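Local atomic coordinates of gamma-glutamyl-gamma-aminobutyraldehyde dehydrogenase (Burkholderia cenocepacia, PDB entry 4LIH), a protein that probably oxidises aldehydes to carboxylic acids with NAD(P)+ as cofactor, gamma-glutamyl-gamma-aminobutyraldehyde being the likely substrate, as a member of the aldehyde dehydrogenase family. Residues A30-A35 and V67-A72; P188-G193 and G223-V228. All coordinates share one frame; numbering follows the deposited sequence.

Contact 1 of 2, residues A30-A35 and V67-A72; sequences AFIDGA and VNAAVA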
ATOM      1  N   ALA A  30       5.369  16.935 -38.361  1.00 12.15           N
ATOM      2  CA  ALA A  30       4.922  17.044 -36.980  1.00 11.92           C
ATOM      3  C   ALA A  30       3.521  16.515 -36.860  1.00 11.79           C
ATOM      4  O   ALA A  30       2.748  16.536 -37.838  1.00 12.13           O
ATOM      5  CB  ALA A  30       4.925  18.493 -36.536  1.00 12.04           C
ATOM      6  N   PHE A  31       3.167  16.056 -35.666  1.00 11.32           N
ATOM      7  CA  PHE A  31       1.815  15.684 -35.385  1.00 11.32           C
ATOM      8  C   PHE A  31       1.290  16.530 -34.242  1.00 11.24           C
ATOM      9  O   PHE A  31       1.674  16.333 -33.070  1.00 10.91           O
ATOM     10  CB  PHE A  31       1.657  14.212 -35.006  1.00 11.36           C
ATOM     11  CG  PHE A  31       0.228  13.722 -35.125  1.00 11.40           C
ATOM     12  CD1 PHE A  31      -0.674  13.826 -34.054  1.00 11.49           C
ATOM     13  CD2 PHE A  31      -0.211  13.154 -36.294  1.00 11.67           C
ATOM     14  CE1 PHE A  31      -1.965  13.374 -34.173  1.00 11.49           C
ATOM     15  CE2 PHE A  31      -1.524  12.732 -36.445  1.00 11.77           C
ATOM     16  CZ  PHE A  31      -2.393  12.824 -35.365  1.00 11.89           C
ATOM     17  N   ILE A  32       0.384  17.452 -34.580  1.00 11.24           N
ATOM     18  CA  ILE A  32      -0.027  18.465 -33.644  1.00 11.22           C
ATOM     19  C   ILE A  32      -1.528  18.584 -33.733  1.00 11.54           C
ATOM     20  O   ILE A  32      -2.054  18.831 -34.827  1.00 11.63           O
ATOM     21  CB  ILE A  32       0.681  19.830 -33.920  1.00 11.20           C
ATOM     22  CG1 ILE A  32       2.190  19.745 -33.711  1.00 10.94           C
ATOM     23  CG2 ILE A  32       0.159  20.900 -32.995  1.00 11.23           C
ATOM     24  CD1 ILE A  32       2.997  20.943 -34.181  1.00 11.05           C
ATOM     25  N   ASP A  33      -2.194  18.441 -32.584  1.00 11.60           N
ATOM     26  CA  ASP A  33      -3.641  18.660 -32.459  1.00 12.29           C
ATOM     27  C   ASP A  33      -4.439  17.836 -33.463  1.00 12.78           C
ATOM     28  O   ASP A  33      -5.288  18.372 -34.195  1.00 13.27           O
ATOM     29  CB  ASP A  33      -3.968  20.166 -32.590  1.00 12.56           C
ATOM     30  CG  ASP A  33      -5.338  20.533 -32.059  1.00 12.72           C
ATOM     31  OD1 ASP A  33      -6.012  19.700 -31.476  1.00 12.61           O
ATOM     32  OD2 ASP A  33      -5.741  21.700 -32.209  1.00 13.32           O
ATOM     33  N   GLY A  34      -4.160  16.530 -33.495  1.00 13.08           N
ATOM     34  CA  GLY A  34      -4.893  15.549 -34.317  1.00 13.44           C
ATOM     35  C   GLY A  34      -4.580  15.452 -35.797  1.00 13.93           C
ATOM     36  O   GLY A  34      -5.313  14.778 -36.541  1.00 13.79           O
ATOM     37  N   ALA A  35      -3.488  16.068 -36.241  1.00 14.22           N
ATOM     38  CA  ALA A  35      -3.141  16.089 -37.656  1.00 14.82           C
ATOM     39  C   ALA A  35      -1.674  16.291 -37.927  1.00 14.88           C
ATOM     40  O   ALA A  35      -0.970  16.999 -37.186  1.00 15.00           O
ATOM     41  CB  ALA A  35      -3.938  17.196 -38.339  1.00 15.28           C
ATOM     42  N   VAL A  67       5.931  24.744 -31.450  1.00 13.63           N
ATOM     43  CA  VAL A  67       5.899  24.382 -30.018  1.00 13.10           C
ATOM     44  C   VAL A  67       4.676  25.061 -29.400  1.00 13.16           C
ATOM     45  O   VAL A  67       3.895  24.406 -28.702  1.00 12.59           O
ATOM     46  CB  VAL A  67       7.160  24.815 -29.266  1.00 13.02           C
ATOM     47  CG1 VAL A  67       6.951  24.732 -27.754  1.00 12.93           C
ATOM     48  CG2 VAL A  67       8.337  23.928 -29.677  1.00 13.04           C
ATOM     49  N   ASN A  68       4.471  26.352 -29.693  1.00 12.95           N
ATOM     50  CA  ASN A  68       3.339  27.049 -29.100  1.00 13.06           C
ATOM     51  C   ASN A  68       1.994  26.464 -29.525  1.00 12.87           C
ATOM     52  O   ASN A  68       1.103  26.344 -28.693  1.00 13.04           O
ATOM     53  CB  ASN A  68       3.357  28.543 -29.397  1.00 13.46           C
ATOM     54  CG  ASN A  68       4.319  29.311 -28.526  1.00 13.79           C
ATOM     55  OD1 ASN A  68       4.838  28.839 -27.492  1.00 13.39           O
ATOM     56  ND2 ASN A  68       4.569  30.539 -28.953  1.00 14.08           N
ATOM     57  N   ALA A  69       1.852  26.078 -30.806  1.00 12.65           N
ATOM     58  CA  ALA A  69       0.627  25.429 -31.257  1.00 12.45           C
ATOM     59  C   ALA A  69       0.354  24.095 -30.509  1.00 12.09           C
ATOM     60  O   ALA A  69      -0.802  23.826 -30.097  1.00 11.97           O
ATOM     61  CB  ALA A  69       0.672  25.194 -32.756  1.00 12.64           C
ATOM     62  N   ALA A  70       1.424  23.300 -30.316  1.00 11.50           N
ATOM     63  CA  ALA A  70       1.348  21.999 -29.639  1.00 11.11           C
ATOM     64  C   ALA A  70       0.958  22.185 -28.182  1.00 10.76           C
ATOM     65  O   ALA A  70       0.056  21.543 -27.702  1.00 10.54           O
ATOM     66  CB  ALA A  70       2.675  21.269 -29.737  1.00 11.07           C
ATOM     67  N   VAL A  71       1.617  23.120 -27.494  1.00 10.62           N
ATOM     68  CA  VAL A  71       1.328  23.405 -26.110  1.00 10.55           C
ATOM     69  C   VAL A  71      -0.088  23.945 -25.882  1.00 10.63           C
ATOM     70  O   VAL A  71      -0.751  23.559 -24.917  1.00 10.48           O
ATOM     71  CB  VAL A  71       2.394  24.350 -25.494  1.00 10.50           C
ATOM     72  CG1 VAL A  71       1.931  24.864 -24.144  1.00 10.57           C
ATOM     73  CG2 VAL A  71       3.740  23.639 -25.375  1.00 10.36           C
ATOM     74  N   ALA A  72      -0.548  24.805 -26.780  1.00 10.89           N
ATOM     75  CA  ALA A  72      -1.898  25.370 -26.723  1.00 10.99           C
ATOM     76  C   ALA A  72      -2.970  24.296 -26.882  1.00 11.02           C
ATOM     77  O   ALA A  72      -3.964  24.288 -26.128  1.00 11.02           O
ATOM     78  CB  ALA A  72      -2.076  26.457 -27.783  1.00 11.18           C
TER

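Contact 2 of 2, residues P188-G193 and G223-V228; sequences PALAAG and GVFNVV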
ATOM      1  N   PRO A 188       3.123   6.325 -18.869  1.00  8.46           N
ATOM      2  CA  PRO A 188       2.530   6.792 -17.592  1.00  8.33           C
ATOM      3  C   PRO A 188       1.871   8.185 -17.647  1.00  8.25           C
ATOM      4  O   PRO A 188       0.845   8.420 -16.994  1.00  8.10           O
ATOM      5  CB  PRO A 188       3.732   6.826 -16.661  1.00  8.31           C
ATOM      6  CG  PRO A 188       4.952   6.847 -17.537  1.00  8.30           C
ATOM      7  CD  PRO A 188       4.568   6.036 -18.752  1.00  8.37           C
ATOM      8  N   ALA A 189       2.481   9.140 -18.361  1.00  8.17           N
ATOM      9  CA  ALA A 189       1.895  10.492 -18.366  1.00  8.26           C
ATOM     10  C   ALA A 189       0.449  10.451 -18.892  1.00  8.28           C
ATOM     11  O   ALA A 189      -0.411  11.115 -18.335  1.00  8.29           O
ATOM     12  CB  ALA A 189       2.737  11.483 -19.172  1.00  8.27           C
ATOM     13  N   LEU A 190       0.205   9.700 -19.969  1.00  8.30           N
ATOM     14  CA  LEU A 190      -1.124   9.686 -20.605  1.00  8.42           C
ATOM     15  C   LEU A 190      -2.090   8.883 -19.769  1.00  8.39           C
ATOM     16  O   LEU A 190      -3.245   9.199 -19.695  1.00  8.57           O
ATOM     17  CB  LEU A 190      -1.075   9.102 -22.013  1.00  8.45           C
ATOM     18  CG  LEU A 190      -0.439  10.034 -23.033  1.00  8.49           C
ATOM     19  CD1 LEU A 190      -0.114   9.248 -24.280  1.00  8.52           C
ATOM     20  CD2 LEU A 190      -1.327  11.263 -23.330  1.00  8.58           C
ATOM     21  N   ALA A 191      -1.596   7.835 -19.123  1.00  8.37           N
ATOM     22  CA  ALA A 191      -2.492   6.992 -18.338  1.00  8.32           C
ATOM     23  C   ALA A 191      -3.098   7.835 -17.233  1.00  8.25           C
ATOM     24  O   ALA A 191      -4.271   7.678 -16.894  1.00  8.23           O
ATOM     25  CB  ALA A 191      -1.714   5.823 -17.794  1.00  8.23           C
ATOM     26  N   ALA A 192      -2.277   8.734 -16.661  1.00  8.23           N
ATOM     27  CA  ALA A 192      -2.712   9.621 -15.576  1.00  8.23           C
ATOM     28  C   ALA A 192      -3.751  10.695 -16.045  1.00  8.32           C
ATOM     29  O   ALA A 192      -4.476  11.306 -15.251  1.00  8.36           O
ATOM     30  CB  ALA A 192      -1.485  10.239 -14.938  1.00  8.25           C
ATOM     31  N   GLY A 193      -3.886  10.902 -17.356  1.00  8.40           N
ATOM     32  CA  GLY A 193      -4.870  11.908 -17.822  1.00  8.49           C
ATOM     33  C   GLY A 193      -4.219  13.167 -18.366  1.00  8.53           C
ATOM     34  O   GLY A 193      -4.898  14.031 -18.930  1.00  8.78           O
ATOM     35  N   GLY A 223      -4.841  16.838 -29.639  1.00 11.74           N
ATOM     36  CA  GLY A 223      -4.134  17.661 -28.687  1.00 11.48           C
ATOM     37  C   GLY A 223      -3.576  16.961 -27.461  1.00 11.31           C
ATOM     38  O   GLY A 223      -2.739  17.529 -26.764  1.00 11.46           O
ATOM     39  N   VAL A 224      -4.014  15.736 -27.204  1.00 11.11           N
ATOM     40  CA  VAL A 224      -3.608  14.996 -25.998  1.00 10.77           C
ATOM     41  C   VAL A 224      -2.211  14.361 -26.157  1.00 10.50           C
ATOM     42  O   VAL A 224      -1.449  14.212 -25.152  1.00 10.08           O
ATOM     43  CB  VAL A 224      -4.702  13.991 -25.637  1.00 10.94           C
ATOM     44  CG1 VAL A 224      -4.193  13.003 -24.574  1.00 10.82           C
ATOM     45  CG2 VAL A 224      -5.960  14.727 -25.173  1.00 11.09           C
ATOM     46  N   PHE A 225      -1.870  14.041 -27.421  1.00 10.24           N
ATOM     47  CA  PHE A 225      -0.552  13.518 -27.763  1.00 10.06           C
ATOM     48  C   PHE A 225      -0.060  14.168 -29.058  1.00 10.07           C
ATOM     49  O   PHE A 225      -0.656  13.979 -30.103  1.00 10.43           O
ATOM     50  CB  PHE A 225      -0.517  11.985 -27.822  1.00  9.95           C
ATOM     51  CG  PHE A 225       0.887  11.409 -28.002  1.00  9.82           C
ATOM     52  CD1 PHE A 225       1.908  11.638 -27.079  1.00  9.69           C
ATOM     53  CD2 PHE A 225       1.178  10.653 -29.122  1.00  9.81           C
ATOM     54  CE1 PHE A 225       3.174  11.087 -27.283  1.00  9.61           C
ATOM     55  CE2 PHE A 225       2.425  10.146 -29.352  1.00  9.69           C
ATOM     56  CZ  PHE A 225       3.441  10.354 -28.420  1.00  9.56           C
ATOM     57  N   ASN A 226       0.955  15.018 -28.918  1.00  9.92           N
ATOM     58  CA  ASN A 226       1.566  15.793 -30.007  1.00  9.85           C
ATOM     59  C   ASN A 226       3.059  15.469 -30.078  1.00  9.82           C
ATOM     60  O   ASN A 226       3.717  15.279 -29.041  1.00  9.41           O
ATOM     61  CB  ASN A 226       1.457  17.280 -29.725  1.00  9.93           C
ATOM     62  CG  ASN A 226       0.079  17.697 -29.256  1.00 10.01           C
ATOM     63  OD1 ASN A 226      -0.828  17.909 -30.063  1.00 10.16           O
ATOM     64  ND2 ASN A 226      -0.110  17.731 -27.935  1.00 10.00           N
ATOM     65  N   VAL A 227       3.599  15.441 -31.303  1.00  9.89           N
ATOM     66  CA  VAL A 227       5.015  15.181 -31.536  1.00  9.91           C
ATOM     67  C   VAL A 227       5.571  16.348 -32.376  1.00 10.15           C
ATOM     68  O   VAL A 227       4.996  16.713 -33.440  1.00 10.69           O
ATOM     69  CB  VAL A 227       5.245  13.800 -32.220  1.00  9.80           C
ATOM     70  CG1 VAL A 227       6.703  13.609 -32.651  1.00  9.68           C
ATOM     71  CG2 VAL A 227       4.807  12.661 -31.284  1.00  9.68           C
ATOM     72  N   VAL A 228       6.616  16.976 -31.847  1.00 10.27           N
ATOM     73  CA  VAL A 228       7.249  18.162 -32.409  1.00 10.47           C
ATOM     74  C   VAL A 228       8.717  17.859 -32.713  1.00 10.47           C
ATOM     75  O   VAL A 228       9.593  18.063 -31.864  1.00 10.07           O
ATOM     76  CB  VAL A 228       7.141  19.352 -31.430  1.00 10.63           C
ATOM     77  CG1 VAL A 228       7.837  20.597 -31.943  1.00 10.96           C
ATOM     78  CG2 VAL A 228       5.689  19.634 -31.159  1.00 10.73           C
TER

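Contact 1 of 2, residues A30-A35 and V67-A72
A chi1 of -64° sets CG1 of Ile32 beside its backbone N and swings the other branch, CG2, anti to that nitrogen, where it meets Ala70 and Ala69 of helix 64-80. The touching is done by this one methyl. It comes down on the helix backbone itself, with Ile32 CG2 3.7 Å from Ala70 CA and 3.8 Å from Ala70 N. The flanking methyls lie slightly farther off, Ile32 CG2 being 4.1 Å from Ala70 CB and 4.3 Å from Ala69 CB, so the branch rests between two consecutive alanines. With only methyls at Ala69 and Ala70, the two backbones come close: Ile32 CA and Ala70 CA are 5.5 Å apart. The contact is small, one methyl on helix backbone and alanine side chains.

Ile32 is presented by a tight reversal of the chain. Its N gives a 3.0 Å hydrogen bond to Ala35 O, while the return bond is weak, and Asp33 and Gly34 bridge the two with positive phi angles. On the far side of the hairpin Phe31 lays one ring face over Ala35 N, offset toward the rim, and packs on helix 206-218. Asp33 OD1 also forms a salt bridge with Arg76, farther along helix 64-80. Arg37, on the second strand of the hairpin, is touched by both Ile32 and Ala69. The result is a beta-hairpin with a two-residue type I' turn, packed through its isoleucine onto an alanine-lined helix.

Contact 2 of 2, residues P188-G193 and G223-V228
Leu190 is the residue of 188-193 that reaches Val224 and Phe225, and the helix leads up to it from Pro188, whose O takes a 3.2 Å hydrogen bond from Ala192 N. Ala189 packs on Val196 of strand 195-199. At Leu190, chi1 of -73° puts CG anti to the carbonyl carbon and sends the forked end across to 223-228, each methyl finding its own partner. Leu190 CD2 lies 3.6 Å from Val224 CG1 and also comes 3.5 Å from Val224 O, touching backbone and side chain together. Leu190 CD1 approaches Phe225 CD1 obliquely at 4.2 Å, the two side chains running at about a right angle. Phe186, one turn earlier in the helix, meets the same ring edge-to-face.

Beyond Ala191 and Ala192, with positive phi (108°) and two bonds back into the last turn, one of them Gly193 N to Leu190 O at 3.0 Å, Gly193 closes the helix in a Schellman motif. On the opposing segment Asn226 ND2 bonds to Gly223 O at 2.9 Å, from above the carbonyl plane, which bridges the bend before strand 225-227; Val196 O is a second acceptor for ND2. Strand 195-199, helix 206-218 and strand 225-227 form a parallel beta-alpha-beta crossover of the Rossmann-like domain, as in aldehyde dehydrogenases; Leu190, on the preceding helix 178-191, packs against the start of its second strand.

In the fold
The two contacts follow one another in the chain, and their centres lie about 12 Å apart. Segments 30-35 and 223-228 join them directly: Phe31 O probably accepts a hydrogen bond from Val227 N at 2.8 Å, and Asp33 N probably donates one to Asn226 OD1 at 2.9 Å, so the hairpin of contact 1 is bound to the strand of contact 2. Helix 64-80 adds a further link, with Ala70 touching Val228. Contact 2 is the deeper: its centre is about 17 Å from the chain's centre, that of contact 1 about 24 Å. Both lie away from Glu274, the predicted active-site residue, around the mixed sheet that holds strands 195-199 and 225-227.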